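Local coordinates for vascular protein tyrosine phosphatase 1 (Rattus norvegicus, PDB 3I36), which is the catalytic domain of a receptor-type tyrosine phosphatase and probably removes phosphate from phosphotyrosine residues of proteins, at residues Tyr99-Tyr104 against Ala116-Leu121. Residues are numbered along the deposited sequence; the frame is centred on the assembly and turned at random.
Sequences YINANY and ATQGPL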
loop_
_atom_site.group_PDB
_atom_site.type_symbol
_atom_site.label_atom_id
_atom_site.label_comp_id
_atom_site.label_asym_id
_atom_site.label_seq_id
_atom_site.Cartn_x
_atom_site.Cartn_y
_atom_site.Cartn_z
ATOM N N TYR A 99 10.906 -11.292 10.567
ATOM C CA TYR A 99 11.071 -10.651 9.278
ATOM C C TYR A 99 9.886 -10.824 8.368
ATOM O O TYR A 99 9.384 -11.932 8.167
ATOM C CB TYR A 99 12.310 -11.149 8.540
ATOM C CG TYR A 99 12.450 -10.406 7.250
ATOM C CD1 TYR A 99 13.041 -9.147 7.224
ATOM C CD2 TYR A 99 11.935 -10.923 6.067
ATOM C CE1 TYR A 99 13.137 -8.429 6.052
ATOM C CE2 TYR A 99 12.040 -10.213 4.873
ATOM C CZ TYR A 99 12.642 -8.959 4.885
ATOM O OH TYR A 99 12.743 -8.240 3.730
ATOM N N ILE A 100 9.462 -9.707 7.796
ATOM C CA ILE A 100 8.530 -9.745 6.693
ATOM C C ILE A 100 8.852 -8.563 5.809
ATOM O O ILE A 100 9.289 -7.504 6.284
ATOM C CB ILE A 100 7.073 -9.679 7.170
ATOM C CG1 ILE A 100 6.115 -9.792 5.966
ATOM C CG2 ILE A 100 6.858 -8.389 7.971
ATOM C CD1 ILE A 100 4.701 -10.236 6.344
ATOM N N ASN A 101 8.675 -8.749 4.513
ATOM C CA ASN A 101 8.956 -7.683 3.592
ATOM C C ASN A 101 7.800 -6.703 3.634
ATOM O O ASN A 101 6.829 -6.836 2.890
ATOM C CB ASN A 101 9.151 -8.204 2.183
ATOM C CG ASN A 101 9.717 -7.142 1.278
ATOM O OD1 ASN A 101 9.190 -6.026 1.224
ATOM N ND2 ASN A 101 10.809 -7.460 0.588
ATOM N N ALA A 102 7.908 -5.752 4.551
ATOM C CA ALA A 102 6.839 -4.806 4.834
ATOM C C ALA A 102 7.433 -3.660 5.620
ATOM O O ALA A 102 8.358 -3.846 6.417
ATOM C CB ALA A 102 5.726 -5.473 5.653
ATOM N N ASN A 103 6.894 -2.467 5.406
ATOM C CA ASN A 103 7.311 -1.314 6.186
ATOM C C ASN A 103 6.091 -0.533 6.599
ATOM O O ASN A 103 5.112 -0.467 5.857
ATOM C CB ASN A 103 8.179 -0.378 5.350
ATOM C CG ASN A 103 9.470 -1.015 4.947
ATOM O OD1 ASN A 103 10.469 -0.963 5.678
ATOM N ND2 ASN A 103 9.465 -1.623 3.783
ATOM N N TYR A 104 6.177 0.083 7.770
ATOM C CA TYR A 104 5.172 1.041 8.181
ATOM C C TYR A 104 5.338 2.251 7.299
ATOM O O TYR A 104 6.442 2.744 7.126
ATOM C CB TYR A 104 5.393 1.456 9.620
ATOM C CG TYR A 104 5.267 0.315 10.573
ATOM C CD1 TYR A 104 4.021 -0.170 10.947
ATOM C CD2 TYR A 104 6.398 -0.282 11.110
ATOM C CE1 TYR A 104 3.911 -1.236 11.837
ATOM C CE2 TYR A 104 6.301 -1.325 11.991
ATOM C CZ TYR A 104 5.058 -1.800 12.355
ATOM O OH TYR A 104 4.985 -2.855 13.233
ATOM N N ALA A 116 3.010 -1.039 4.119
ATOM C CA ALA A 116 3.167 -1.415 2.728
ATOM C C ALA A 116 3.938 -2.720 2.718
ATOM O O ALA A 116 4.989 -2.843 3.338
ATOM C CB ALA A 116 3.925 -0.346 1.949
ATOM N N THR A 117 3.412 -3.699 2.013
ATOM C CA THR A 117 4.070 -4.982 1.979
ATOM C C THR A 117 3.933 -5.580 0.595
ATOM O O THR A 117 3.108 -5.137 -0.199
ATOM C CB THR A 117 3.485 -5.922 3.053
ATOM O OG1 THR A 117 4.304 -7.088 3.158
ATOM C CG2 THR A 117 2.056 -6.332 2.699
ATOM N N GLN A 118 4.750 -6.586 0.304
ATOM C CA GLN A 118 4.682 -7.254 -0.975
ATOM C C GLN A 118 3.510 -8.225 -0.971
ATOM O O GLN A 118 3.010 -8.614 0.089
ATOM C CB GLN A 118 5.960 -8.041 -1.192
ATOM C CG GLN A 118 6.084 -9.188 -0.214
ATOM C CD GLN A 118 7.422 -9.891 -0.299
ATOM O OE1 GLN A 118 8.391 -9.357 -0.843
ATOM N NE2 GLN A 118 7.489 -11.085 0.266
ATOM N N GLY A 119 3.080 -8.633 -2.154
ATOM C CA GLY A 119 2.111 -9.708 -2.234
ATOM C C GLY A 119 2.837 -10.911 -1.672
ATOM O O GLY A 119 3.960 -11.204 -2.089
ATOM N N PRO A 120 2.221 -11.600 -0.705
ATOM C CA PRO A 120 3.008 -12.629 -0.032
ATOM C C PRO A 120 3.297 -13.818 -0.928
ATOM O O PRO A 120 2.609 -14.073 -1.917
ATOM C CB PRO A 120 2.101 -13.060 1.123
ATOM C CG PRO A 120 0.725 -12.665 0.678
ATOM C CD PRO A 120 0.932 -11.378 -0.031
ATOM N N LEU A 121 4.329 -14.546 -0.541
ATOM C CA LEU A 121 4.788 -15.731 -1.267
ATOM C C LEU A 121 4.258 -16.969 -0.580
ATOM O O LEU A 121 3.794 -16.893 0.553
ATOM C CB LEU A 121 6.308 -15.765 -1.213
ATOM C CG LEU A 121 6.980 -14.582 -1.922
ATOM C CD1 LEU A 121 8.340 -14.301 -1.302
ATOM C CD2 LEU A 121 7.111 -14.869 -3.420
#
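The backbone carbonyl oxygen of N101 is gripped twice from the facing segment: T117 OG1 donates to N101 O at 2.6 Å, and Q118 N adds a weak bond. The hydroxyl reaches this acceptor because OG1 is anti to its own backbone N (chi1 -170°), and it arrives from above the carbonyl plane, 35° out of it. Both bonds sit where the chain turns a corner, with N101 at the centre of an inverse gamma turn. The weak Q118 N bond falls where the backbone pairing of the hairpin formed by strands 102-105 and 114-117 would continue, and the hydroxyl supplies the short bond beside it. Within that hairpin N103 and A116 form an antiparallel hydrogen-bonded pair, with N103 N to A116 O and A116 N to N103 O both 2.8 Å. The next pair, A102 with T117, is non-hydrogen-bonded and close: A102 CB lies 3.5 Å from T117 CB, tight for two carbons, on the face covered by M131 of helix 125-134.

At the corner the amides of N101 and Q118 stack, their planes 20° apart although the side chains cross at about a right angle. Q118 OE1 lies 3.3 Å from N101 CB and makes no hydrogen bond to the N101 amide. Each group is instead held from outside: N101 ND2 by V79 O and N74 OD1, N101 OD1 by R283 NH1, Q118 OE1 by R75 N and Q118 NE2 by K73 O. The side chain of Q118 lies about 5 Å from G247, a likely substrate-binding residue of the phosphate-binding loop (P-loop). The contact thus illustrates how buried amides can stack while their polar ends bond elsewhere, linking the edge hairpin of the central sheet to K73, N74, R75, V79 and R283 beside the probable active site.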